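Local coordinates for dihydroorotate dehydrogenase (Schistosoma mansoni, PDB 6UY4), which probably catalyses the FMN-dependent oxidation of dihydroorotate to orotate with a quinone as electron acceptor, a step of de novo pyrimidine synthesis, at residues 113-118 and 146-151; 167-172 and 198-203; 182-187 and 223-228. All coordinates share one frame; numbering follows the deposited sequence.

Interaction 1: 113-118 and 146-151. With FMN (flavin mononucleotide), chain G.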
loop_
_atom_site.group_PDB
_atom_site.type_symbol
_atom_site.label_atom_id
_atom_site.label_comp_id
_atom_site.label_asym_id
_atom_site.label_seq_id
_atom_site.Cartn_x
_atom_site.Cartn_y
_atom_site.Cartn_z
ATOM N N GLY A 113 -3.567 6.264 -3.877
ATOM C CA GLY A 113 -4.254 5.203 -4.587
ATOM C C GLY A 113 -5.047 4.319 -3.649
ATOM O O GLY A 113 -5.022 4.528 -2.431
ATOM N N THR A 114 -5.746 3.322 -4.185
ATOM C CA THR A 114 -5.739 3.009 -5.612
ATOM C C THR A 114 -6.714 3.886 -6.396
ATOM O O THR A 114 -7.858 4.079 -5.983
ATOM C CB THR A 114 -6.090 1.522 -5.845
ATOM O OG1 THR A 114 -5.018 0.695 -5.374
ATOM C CG2 THR A 114 -6.333 1.239 -7.316
ATOM N N VAL A 115 -6.251 4.415 -7.528
ATOM C CA VAL A 115 -7.031 5.311 -8.372
ATOM C C VAL A 115 -7.484 4.549 -9.609
ATOM O O VAL A 115 -6.672 3.899 -10.279
ATOM C CB VAL A 115 -6.223 6.560 -8.766
ATOM C CG1 VAL A 115 -7.095 7.536 -9.543
ATOM C CG2 VAL A 115 -5.637 7.225 -7.533
ATOM N N THR A 116 -8.776 4.630 -9.907
ATOM C CA THR A 116 -9.388 4.057 -11.095
ATOM C C THR A 116 -9.644 5.143 -12.130
ATOM O O THR A 116 -9.697 6.331 -11.797
ATOM C CB THR A 116 -10.707 3.363 -10.732
ATOM O OG1 THR A 116 -11.570 4.290 -10.062
ATOM C CG2 THR A 116 -10.449 2.164 -9.828
ATOM N N PRO A 117 -9.787 4.777 -13.415
ATOM C CA PRO A 117 -10.055 5.794 -14.444
ATOM C C PRO A 117 -11.324 6.590 -14.183
ATOM O O PRO A 117 -11.283 7.822 -14.096
ATOM C CB PRO A 117 -10.166 4.966 -15.731
ATOM C CG PRO A 117 -9.332 3.767 -15.467
ATOM C CD PRO A 117 -9.528 3.453 -14.011
ATOM N N ASN A 118 -12.463 5.896 -14.058
ATOM C CA ASN A 118 -13.709 6.580 -13.752
ATOM C C ASN A 118 -13.956 6.595 -12.247
ATOM O O ASN A 118 -13.499 5.698 -11.529
ATOM C CB ASN A 118 -14.880 5.894 -14.451
ATOM C CG ASN A 118 -14.714 5.845 -15.956
ATOM O OD1 ASN A 118 -14.234 6.797 -16.571
ATOM N ND2 ASN A 118 -15.108 4.728 -16.557
ATOM N N ASP A 146 -12.001 8.507 -6.658
ATOM C CA ASP A 146 -12.628 9.670 -7.271
ATOM C C ASP A 146 -12.331 9.792 -8.761
ATOM O O ASP A 146 -12.755 10.772 -9.382
ATOM C CB ASP A 146 -12.180 10.948 -6.555
ATOM C CG ASP A 146 -12.716 11.044 -5.141
ATOM O OD1 ASP A 146 -13.446 10.123 -4.718
ATOM O OD2 ASP A 146 -12.409 12.042 -4.455
ATOM N N GLY A 147 -11.620 8.834 -9.345
ATOM C CA GLY A 147 -11.298 8.863 -10.755
ATOM C C GLY A 147 -9.931 9.469 -11.026
ATOM O O GLY A 147 -9.284 10.058 -10.157
ATOM N N HIS A 148 -9.492 9.312 -12.276
ATOM C CA HIS A 148 -8.187 9.830 -12.677
ATOM C C HIS A 148 -8.145 11.351 -12.584
ATOM O O HIS A 148 -7.198 11.924 -12.033
ATOM C CB HIS A 148 -7.853 9.378 -14.098
ATOM C CG HIS A 148 -7.312 7.986 -14.180
ATOM N ND1 HIS A 148 -7.104 7.201 -13.066
ATOM C CD2 HIS A 148 -6.933 7.238 -15.243
ATOM C CE1 HIS A 148 -6.622 6.029 -13.440
ATOM N NE2 HIS A 148 -6.509 6.026 -14.756
ATOM N N ASP A 149 -9.170 12.021 -13.113
ATOM C CA ASP A 149 -9.125 13.475 -13.242
ATOM C C ASP A 149 -9.149 14.165 -11.883
ATOM O O ASP A 149 -8.406 15.128 -11.658
ATOM C CB ASP A 149 -10.287 13.954 -14.109
ATOM C CG ASP A 149 -10.252 13.366 -15.505
ATOM O OD1 ASP A 149 -9.344 12.557 -15.787
ATOM O OD2 ASP A 149 -11.131 13.714 -16.321
ATOM N N ALA A 150 -9.998 13.694 -10.966
ATOM C CA ALA A 150 -10.103 14.342 -9.662
ATOM C C ALA A 150 -8.812 14.199 -8.865
ATOM O O ALA A 150 -8.366 15.152 -8.216
ATOM C CB ALA A 150 -11.284 13.765 -8.881
ATOM N N VAL A 151 -8.192 13.017 -8.908
ATOM C CA VAL A 151 -6.952 12.810 -8.168
ATOM C C VAL A 151 -5.785 13.502 -8.862
ATOM O O VAL A 151 -4.867 14.002 -8.198
ATOM C CB VAL A 151 -6.690 11.303 -7.982
ATOM C CG1 VAL A 151 -5.424 11.072 -7.170
ATOM C CG2 VAL A 151 -7.882 10.641 -7.309
HETATM N N1 FMN G . -3.534 -1.657 -1.163
HETATM C C2 FMN G . -3.543 -1.199 -2.466
HETATM O O2 FMN G . -2.641 -1.521 -3.237
HETATM N N3 FMN G . -4.560 -0.377 -2.906
HETATM C C4 FMN G . -5.575 -0.011 -2.047
HETATM O O4 FMN G . -6.483 0.721 -2.440
HETATM C C4A FMN G . -5.572 -0.470 -0.735
HETATM N N5 FMN G . -6.585 -0.108 0.128
HETATM C C5A FMN G . -6.577 -0.561 1.430
HETATM C C6 FMN G . -7.601 -0.190 2.295
HETATM C C7 FMN G . -7.604 -0.644 3.608
HETATM C C7M FMN G . -8.712 -0.241 4.537
HETATM C C8 FMN G . -6.579 -1.472 4.058
HETATM C C8M FMN G . -6.579 -1.964 5.475
HETATM C C9 FMN G . -5.556 -1.843 3.190
HETATM C C9A FMN G . -5.551 -1.389 1.875
HETATM N N10 FMN G . -4.534 -1.751 1.007
HETATM C C10 FMN G . -4.546 -1.296 -0.295
HETATM C "C1'" FMN G . -3.419 -2.646 1.458
HETATM C "C2'" FMN G . -2.291 -1.827 2.073
HETATM O "O2'" FMN G . -1.868 -0.835 1.164
HETATM C "C3'" FMN G . -1.102 -2.713 2.419
HETATM O "O3'" FMN G . -0.738 -3.475 1.290
HETATM C "C4'" FMN G . -1.398 -3.650 3.585
HETATM O "O4'" FMN G . -2.435 -3.136 4.392
HETATM C "C5'" FMN G . -0.137 -3.797 4.420
HETATM O "O5'" FMN G . -0.416 -4.434 5.641
HETATM P P FMN G . -0.222 -3.605 7.004
HETATM O O1P FMN G . -0.513 -4.528 8.161
HETATM O O2P FMN G . 1.185 -3.061 7.093
HETATM O O3P FMN G . -1.212 -2.469 7.019
#

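Interaction 2: 167-172 and 198-203. With FMN (flavin mononucleotide), chain G.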
loop_
_atom_site.group_PDB
_atom_site.type_symbol
_atom_site.label_atom_id
_atom_site.label_comp_id
_atom_site.label_asym_id
_atom_site.label_seq_id
_atom_site.Cartn_x
_atom_site.Cartn_y
_atom_site.Cartn_z
ATOM N N GLY A 167 4.034 8.292 -4.725
ATOM C CA GLY A 167 3.739 7.315 -5.752
ATOM C C GLY A 167 2.249 7.199 -5.984
ATOM O O GLY A 167 1.455 7.590 -5.123
ATOM N N VAL A 168 1.849 6.673 -7.137
ATOM C CA VAL A 168 0.443 6.508 -7.482
ATOM C C VAL A 168 0.187 5.040 -7.783
ATOM O O VAL A 168 0.895 4.434 -8.596
ATOM C CB VAL A 168 0.038 7.391 -8.677
ATOM C CG1 VAL A 168 -1.422 7.161 -9.029
ATOM C CG2 VAL A 168 0.283 8.855 -8.357
ATOM N N ASN A 169 -0.820 4.471 -7.124
ATOM C CA ASN A 169 -1.215 3.084 -7.322
ATOM C C ASN A 169 -2.405 3.046 -8.273
ATOM O O ASN A 169 -3.483 3.553 -7.944
ATOM C CB ASN A 169 -1.565 2.423 -5.990
ATOM C CG ASN A 169 -1.815 0.937 -6.125
ATOM O OD1 ASN A 169 -2.861 0.513 -6.617
ATOM N ND2 ASN A 169 -0.857 0.134 -5.679
ATOM N N LEU A 170 -2.210 2.441 -9.441
ATOM C CA LEU A 170 -3.217 2.452 -10.494
ATOM C C LEU A 170 -4.092 1.208 -10.424
ATOM O O LEU A 170 -3.620 0.116 -10.095
ATOM C CB LEU A 170 -2.545 2.543 -11.863
ATOM C CG LEU A 170 -1.510 3.662 -11.984
ATOM C CD1 LEU A 170 -0.711 3.519 -13.265
ATOM C CD2 LEU A 170 -2.188 5.019 -11.922
ATOM N N GLY A 171 -5.377 1.384 -10.739
ATOM C CA GLY A 171 -6.323 0.288 -10.749
ATOM C C GLY A 171 -7.290 0.417 -11.910
ATOM O O GLY A 171 -7.217 1.358 -12.700
ATOM N N CYS A 172 -8.199 -0.551 -11.994
ATOM C CA CYS A 172 -9.207 -0.588 -13.041
ATOM C C CYS A 172 -10.601 -0.511 -12.430
ATOM O O CYS A 172 -10.811 -0.845 -11.260
ATOM C CB CYS A 172 -9.082 -1.860 -13.892
ATOM S SG CYS A 172 -9.420 -3.390 -12.998
ATOM N N VAL A 198 2.516 2.165 -9.447
ATOM C CA VAL A 198 2.329 0.810 -8.942
ATOM C C VAL A 198 1.108 0.200 -9.614
ATOM O O VAL A 198 0.110 0.888 -9.858
ATOM C CB VAL A 198 2.167 0.787 -7.406
ATOM C CG1 VAL A 198 2.135 -0.646 -6.893
ATOM C CG2 VAL A 198 3.284 1.564 -6.739
ATOM N N ILE A 199 1.191 -1.094 -9.916
ATOM C CA ILE A 199 0.078 -1.857 -10.465
ATOM C C ILE A 199 -0.118 -3.093 -9.600
ATOM O O ILE A 199 0.835 -3.840 -9.352
ATOM C CB ILE A 199 0.323 -2.254 -11.933
ATOM C CG1 ILE A 199 0.479 -1.002 -12.797
ATOM C CG2 ILE A 199 -0.812 -3.126 -12.448
ATOM C CD1 ILE A 199 0.725 -1.295 -14.251
ATOM N N ASN A 200 -1.349 -3.306 -9.141
ATOM C CA ASN A 200 -1.658 -4.434 -8.273
ATOM C C ASN A 200 -1.914 -5.684 -9.106
ATOM O O ASN A 200 -2.780 -5.683 -9.988
ATOM C CB ASN A 200 -2.871 -4.121 -7.402
ATOM C CG ASN A 200 -2.549 -3.170 -6.271
ATOM O OD1 ASN A 200 -1.497 -2.529 -6.262
ATOM N ND2 ASN A 200 -3.454 -3.074 -5.304
ATOM N N VAL A 201 -1.160 -6.749 -8.828
ATOM C CA VAL A 201 -1.469 -8.052 -9.401
ATOM C C VAL A 201 -2.748 -8.580 -8.766
ATOM O O VAL A 201 -2.939 -8.491 -7.545
ATOM C CB VAL A 201 -0.299 -9.030 -9.192
ATOM C CG1 VAL A 201 -0.679 -10.429 -9.659
ATOM C CG2 VAL A 201 0.933 -8.546 -9.922
ATOM N N SER A 202 -3.639 -9.120 -9.595
ATOM C CA SER A 202 -4.913 -9.628 -9.102
ATOM C C SER A 202 -4.685 -10.784 -8.137
ATOM O O SER A 202 -4.015 -11.766 -8.474
ATOM C CB SER A 202 -5.785 -10.078 -10.271
ATOM O OG SER A 202 -5.373 -11.342 -10.759
ATOM N N SER A 203 -5.235 -10.657 -6.933
ATOM C CA SER A 203 -5.080 -11.696 -5.933
ATOM C C SER A 203 -5.898 -12.921 -6.321
ATOM O O SER A 203 -6.966 -12.796 -6.927
ATOM C CB SER A 203 -5.523 -11.192 -4.562
ATOM O OG SER A 203 -5.561 -12.246 -3.616
HETATM N N1 FMN G . -3.534 -1.657 -1.163
HETATM C C2 FMN G . -3.543 -1.199 -2.466
HETATM O O2 FMN G . -2.641 -1.521 -3.237
HETATM N N3 FMN G . -4.560 -0.377 -2.906
HETATM C C4 FMN G . -5.575 -0.011 -2.047
HETATM O O4 FMN G . -6.483 0.721 -2.440
HETATM C C4A FMN G . -5.572 -0.470 -0.735
HETATM N N5 FMN G . -6.585 -0.108 0.128
HETATM C C5A FMN G . -6.577 -0.561 1.430
HETATM C C6 FMN G . -7.601 -0.190 2.295
HETATM C C7 FMN G . -7.604 -0.644 3.608
HETATM C C7M FMN G . -8.712 -0.241 4.537
HETATM C C8 FMN G . -6.579 -1.472 4.058
HETATM C C8M FMN G . -6.579 -1.964 5.475
HETATM C C9 FMN G . -5.556 -1.843 3.190
HETATM C C9A FMN G . -5.551 -1.389 1.875
HETATM N N10 FMN G . -4.534 -1.751 1.007
HETATM C C10 FMN G . -4.546 -1.296 -0.295
HETATM C "C1'" FMN G . -3.419 -2.646 1.458
HETATM C "C2'" FMN G . -2.291 -1.827 2.073
HETATM O "O2'" FMN G . -1.868 -0.835 1.164
HETATM C "C3'" FMN G . -1.102 -2.713 2.419
HETATM O "O3'" FMN G . -0.738 -3.475 1.290
HETATM C "C4'" FMN G . -1.398 -3.650 3.585
HETATM O "O4'" FMN G . -2.435 -3.136 4.392
HETATM C "C5'" FMN G . -0.137 -3.797 4.420
HETATM O "O5'" FMN G . -0.416 -4.434 5.641
HETATM P P FMN G . -0.222 -3.605 7.004
HETATM O O1P FMN G . -0.513 -4.528 8.161
HETATM O O2P FMN G . 1.185 -3.061 7.093
HETATM O O3P FMN G . -1.212 -2.469 7.019
#

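Interaction 3: 182-187 and 223-228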
loop_
_atom_site.group_PDB
_atom_site.type_symbol
_atom_site.label_atom_id
_atom_site.label_comp_id
_atom_site.label_asym_id
_atom_site.label_seq_id
_atom_site.Cartn_x
_atom_site.Cartn_y
_atom_site.Cartn_z
ATOM N N ASP A 182 -7.199 0.181 -18.728
ATOM C CA ASP A 182 -7.317 1.080 -17.584
ATOM C C ASP A 182 -5.962 1.321 -16.932
ATOM O O ASP A 182 -5.648 2.453 -16.543
ATOM C CB ASP A 182 -8.304 0.514 -16.566
ATOM C CG ASP A 182 -9.727 0.490 -17.084
ATOM O OD1 ASP A 182 -9.915 0.592 -18.316
ATOM O OD2 ASP A 182 -10.657 0.381 -16.260
ATOM N N TYR A 183 -5.149 0.270 -16.800
ATOM C CA TYR A 183 -3.813 0.440 -16.241
ATOM C C TYR A 183 -2.939 1.291 -17.153
ATOM O O TYR A 183 -2.165 2.128 -16.675
ATOM C CB TYR A 183 -3.166 -0.923 -15.995
ATOM C CG TYR A 183 -3.855 -1.745 -14.928
ATOM C CD1 TYR A 183 -3.834 -1.347 -13.598
ATOM C CD2 TYR A 183 -4.516 -2.925 -15.248
ATOM C CE1 TYR A 183 -4.456 -2.094 -12.619
ATOM C CE2 TYR A 183 -5.143 -3.680 -14.274
ATOM C CZ TYR A 183 -5.109 -3.259 -12.961
ATOM O OH TYR A 183 -5.729 -4.006 -11.987
ATOM N N VAL A 184 -3.055 1.095 -18.468
ATOM C CA VAL A 184 -2.288 1.904 -19.413
ATOM C C VAL A 184 -2.723 3.362 -19.339
ATOM O O VAL A 184 -1.889 4.276 -19.373
ATOM C CB VAL A 184 -2.432 1.338 -20.840
ATOM C CG1 VAL A 184 -1.869 2.311 -21.862
ATOM C CG2 VAL A 184 -1.732 -0.007 -20.948
ATOM N N ALA A 185 -4.031 3.604 -19.231
ATOM C CA ALA A 185 -4.520 4.974 -19.100
ATOM C C ALA A 185 -3.985 5.627 -17.832
ATOM O O ALA A 185 -3.658 6.820 -17.830
ATOM C CB ALA A 185 -6.048 4.993 -19.112
ATOM N N GLY A 186 -3.880 4.860 -16.747
ATOM C CA GLY A 186 -3.313 5.401 -15.524
ATOM C C GLY A 186 -1.839 5.738 -15.663
ATOM O O GLY A 186 -1.376 6.755 -15.139
ATOM N N VAL A 187 -1.083 4.890 -16.364
ATOM C CA VAL A 187 0.334 5.166 -16.585
ATOM C C VAL A 187 0.505 6.449 -17.386
ATOM O O VAL A 187 1.394 7.263 -17.106
ATOM C CB VAL A 187 1.015 3.971 -17.281
ATOM C CG1 VAL A 187 2.461 4.303 -17.612
ATOM C CG2 VAL A 187 0.945 2.734 -16.405
ATOM N N SER A 223 3.580 -5.627 -20.996
ATOM C CA SER A 223 4.064 -5.169 -22.295
ATOM C C SER A 223 3.408 -3.851 -22.688
ATOM O O SER A 223 4.089 -2.896 -23.077
ATOM C CB SER A 223 3.810 -6.242 -23.355
ATOM O OG SER A 223 4.364 -5.865 -24.603
ATOM N N LYS A 224 2.078 -3.781 -22.588
ATOM C CA LYS A 224 1.374 -2.550 -22.929
ATOM C C LYS A 224 1.705 -1.431 -21.948
ATOM O O LYS A 224 1.819 -0.265 -22.345
ATOM C CB LYS A 224 -0.133 -2.801 -22.963
ATOM C CG LYS A 224 -0.585 -3.750 -24.060
ATOM C CD LYS A 224 -2.059 -4.088 -23.918
ATOM C CE LYS A 224 -2.542 -4.957 -25.065
ATOM N NZ LYS A 224 -3.914 -5.485 -24.821
ATOM N N VAL A 225 1.860 -1.766 -20.666
ATOM C CA VAL A 225 2.157 -0.749 -19.662
ATOM C C VAL A 225 3.535 -0.143 -19.900
ATOM O O VAL A 225 3.713 1.078 -19.823
ATOM C CB VAL A 225 2.030 -1.344 -18.248
ATOM C CG1 VAL A 225 2.716 -0.452 -17.227
ATOM C CG2 VAL A 225 0.565 -1.527 -17.888
ATOM N N LEU A 226 4.530 -0.982 -20.202
ATOM C CA LEU A 226 5.870 -0.465 -20.461
ATOM C C LEU A 226 5.927 0.333 -21.758
ATOM O O LEU A 226 6.718 1.278 -21.866
ATOM C CB LEU A 226 6.881 -1.609 -20.493
ATOM C CG LEU A 226 7.154 -2.250 -19.132
ATOM C CD1 LEU A 226 8.229 -3.311 -19.249
ATOM C CD2 LEU A 226 7.545 -1.189 -18.115
ATOM N N ALA A 227 5.109 -0.029 -22.747
ATOM C CA ALA A 227 5.039 0.758 -23.973
ATOM C C ALA A 227 4.508 2.157 -23.691
ATOM O O ALA A 227 5.053 3.155 -24.179
ATOM C CB ALA A 227 4.165 0.045 -25.004
ATOM N N ALA A 228 3.435 2.248 -22.900
ATOM C CA ALA A 228 2.913 3.552 -22.505
ATOM C C ALA A 228 3.923 4.313 -21.659
ATOM O O ALA A 228 4.057 5.536 -21.787
ATOM C CB ALA A 228 1.599 3.382 -21.746
#

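Interaction 1: 113-118 and 146-151
Pro117 and His148 make the compact half of this contact, where the loop leaving strand 109-115 runs alongside the first turn of helix 147-153. One face of the His148 imidazole is covered by Pro117 CA, which sits 3.4 Å from the ring centroid and 2° off the ring normal, a CH-pi contact. The two side chains run side by side in the same direction, and Pro117 CG comes to 3.7 Å from His148 NE2. His148 CG stands beside the backbone N (chi1 -81°), anti to the carbonyl carbon, which starts the ring on the side of Pro117. The same two residues are joined through the backbone, His148 N giving a 3.0 Å hydrogen bond to Pro117 O; it is nearly straight at the hydrogen (174°), although the donor stands above the carbonyl plane. Next to it, Gly147 CA lies 3.2 Å from Thr116 O in a CA-H...O contact. Deeper in, Val115 inserts CG1 near the edge of the imidazole, while its CG2 meets Val151 CG1 at 3.9 Å in a looser apolar contact. Phe190 of helix 179-190 packs edge-to-face with His148 and also touches Val115. The solvent side is looser: Asn118 is exposed, its CB directed away from the helix, and exposed Asp149 makes a long, weak ion pair with Lys189. Within the loop, Thr116 OG1 donates a hydrogen bond to Asn118 O, tying the turn to itself. Near the C-terminal end of strand 109-115, just after the cis Gly113-Thr114 peptide, Thr114 binds the flavin: OG1, also hydrogen-bonded to Asn169 OD1, accepts from FMN N3 at 2.7 Å, and the backbone N donates to FMN O4. The chemistry is therefore divided: one backbone bond and a ring face fix the outer loop against the helix, while within this contact Thr114 alone hydrogen-bonds the flavin.

Interaction 2: 167-172 and 198-203
Two adjacent parallel strands of the barrel, joined through helix 179-190 as a beta-alpha-beta unit, meet here at their C-terminal ends beside the flavin. Asn169 pairs with Val198. The backbone bonds that flank this pair run from Val198 N to Val168 O (2.9 Å) and from Leu170 N to Val198 O (2.8 Å). On the flavin side of the sheet the two asparagines cross at about a right angle, their amide planes 75° apart. Asn169 CG is anti to the backbone N (chi1 -173°), and its ND2 donates to Asn200 OD1 at 2.8 Å; the acceptor lies in the Asn169 amide plane, whereas the donor is tilted 30° from the Asn200 carbonyl plane. Asn200 is thus held through OD1 and presents ND2 to FMN O2 at 2.7 Å. Asn169, itself lining the FMN pocket, also positions its neighbours: OD1 is hydrogen-bonded to Thr114 OG1 and ND2 also to Glu111 OE2. Val198 CG1 lies against the Asn169 amide, and Leu170 and Ile199 point to the opposite face, toward helix 179-190. Cofactor-binding side chains at the C-terminal ends of the strands are the hallmark of the TIM barrel, the fold of this family.

Interaction 3: 182-187 and 223-228
Val184 and Val187 of helix 179-190 pack against Val225 and Ala228 of helix 215-230, two neighbouring helices of the outer layer of a TIM barrel. They run nearly parallel, their short axes 20° apart and 8.9 Å at closest approach, and the backbones come nearest at Val184 and Val225. The contact is carried by small apolar side chains. Val187 and Val225 cross at about a right angle, with Val187 CG2 3.7 Å from Val225 CG1. Both beta-branched chains hold CG1 anti to the backbone N (chi1 175° in Val187), which leaves CG2 of Val187 beside its backbone N and facing Val225. This inner side is buried: Val187 touches Leu197, and Val225 touches Ile199, both on strand 196-200. Tyr183 adds only its CB, 4.2 Å from Val225 CG2, since its ring leads off toward Cys172 and Ile199.

Toward solvent, the aliphatic root of a charged residue takes over. Lys224 offers CB to Val184 CG2 at 3.8 Å, the two side chains again crossing at about a right angle, while its extended chain carries NZ away to a long, weak ion pair with Asp220. Val184 thus divides its branches, CG2 lying against Lys224 and Val225, and CG1 meeting the methyl of Ala228, with Val184 CG1 3.6 Å from Ala228 CB.

Along the chain interaction 1 closes before the other two begin, while interactions 2 and 3 interleave: strand 165-170, helix 179-190, strand 196-200 and helix 215-230 follow in turn. The centres of interactions 1 and 2 lie about 12 Å apart, those of 2 and 3 about 11 Å, and those of 1 and 3 about 15 Å. Interactions 1 and 2 share the parallel barrel sheet, where strands 109-115 and 165-170 are neighbours, and both reach FMN. Interaction 3 belongs to the surrounding helices; Tyr183 and Val187 lean on Leu170 and Gly171, and Gly186 packs against His148. Together the three pass from the flavin through the strands to the helical shell.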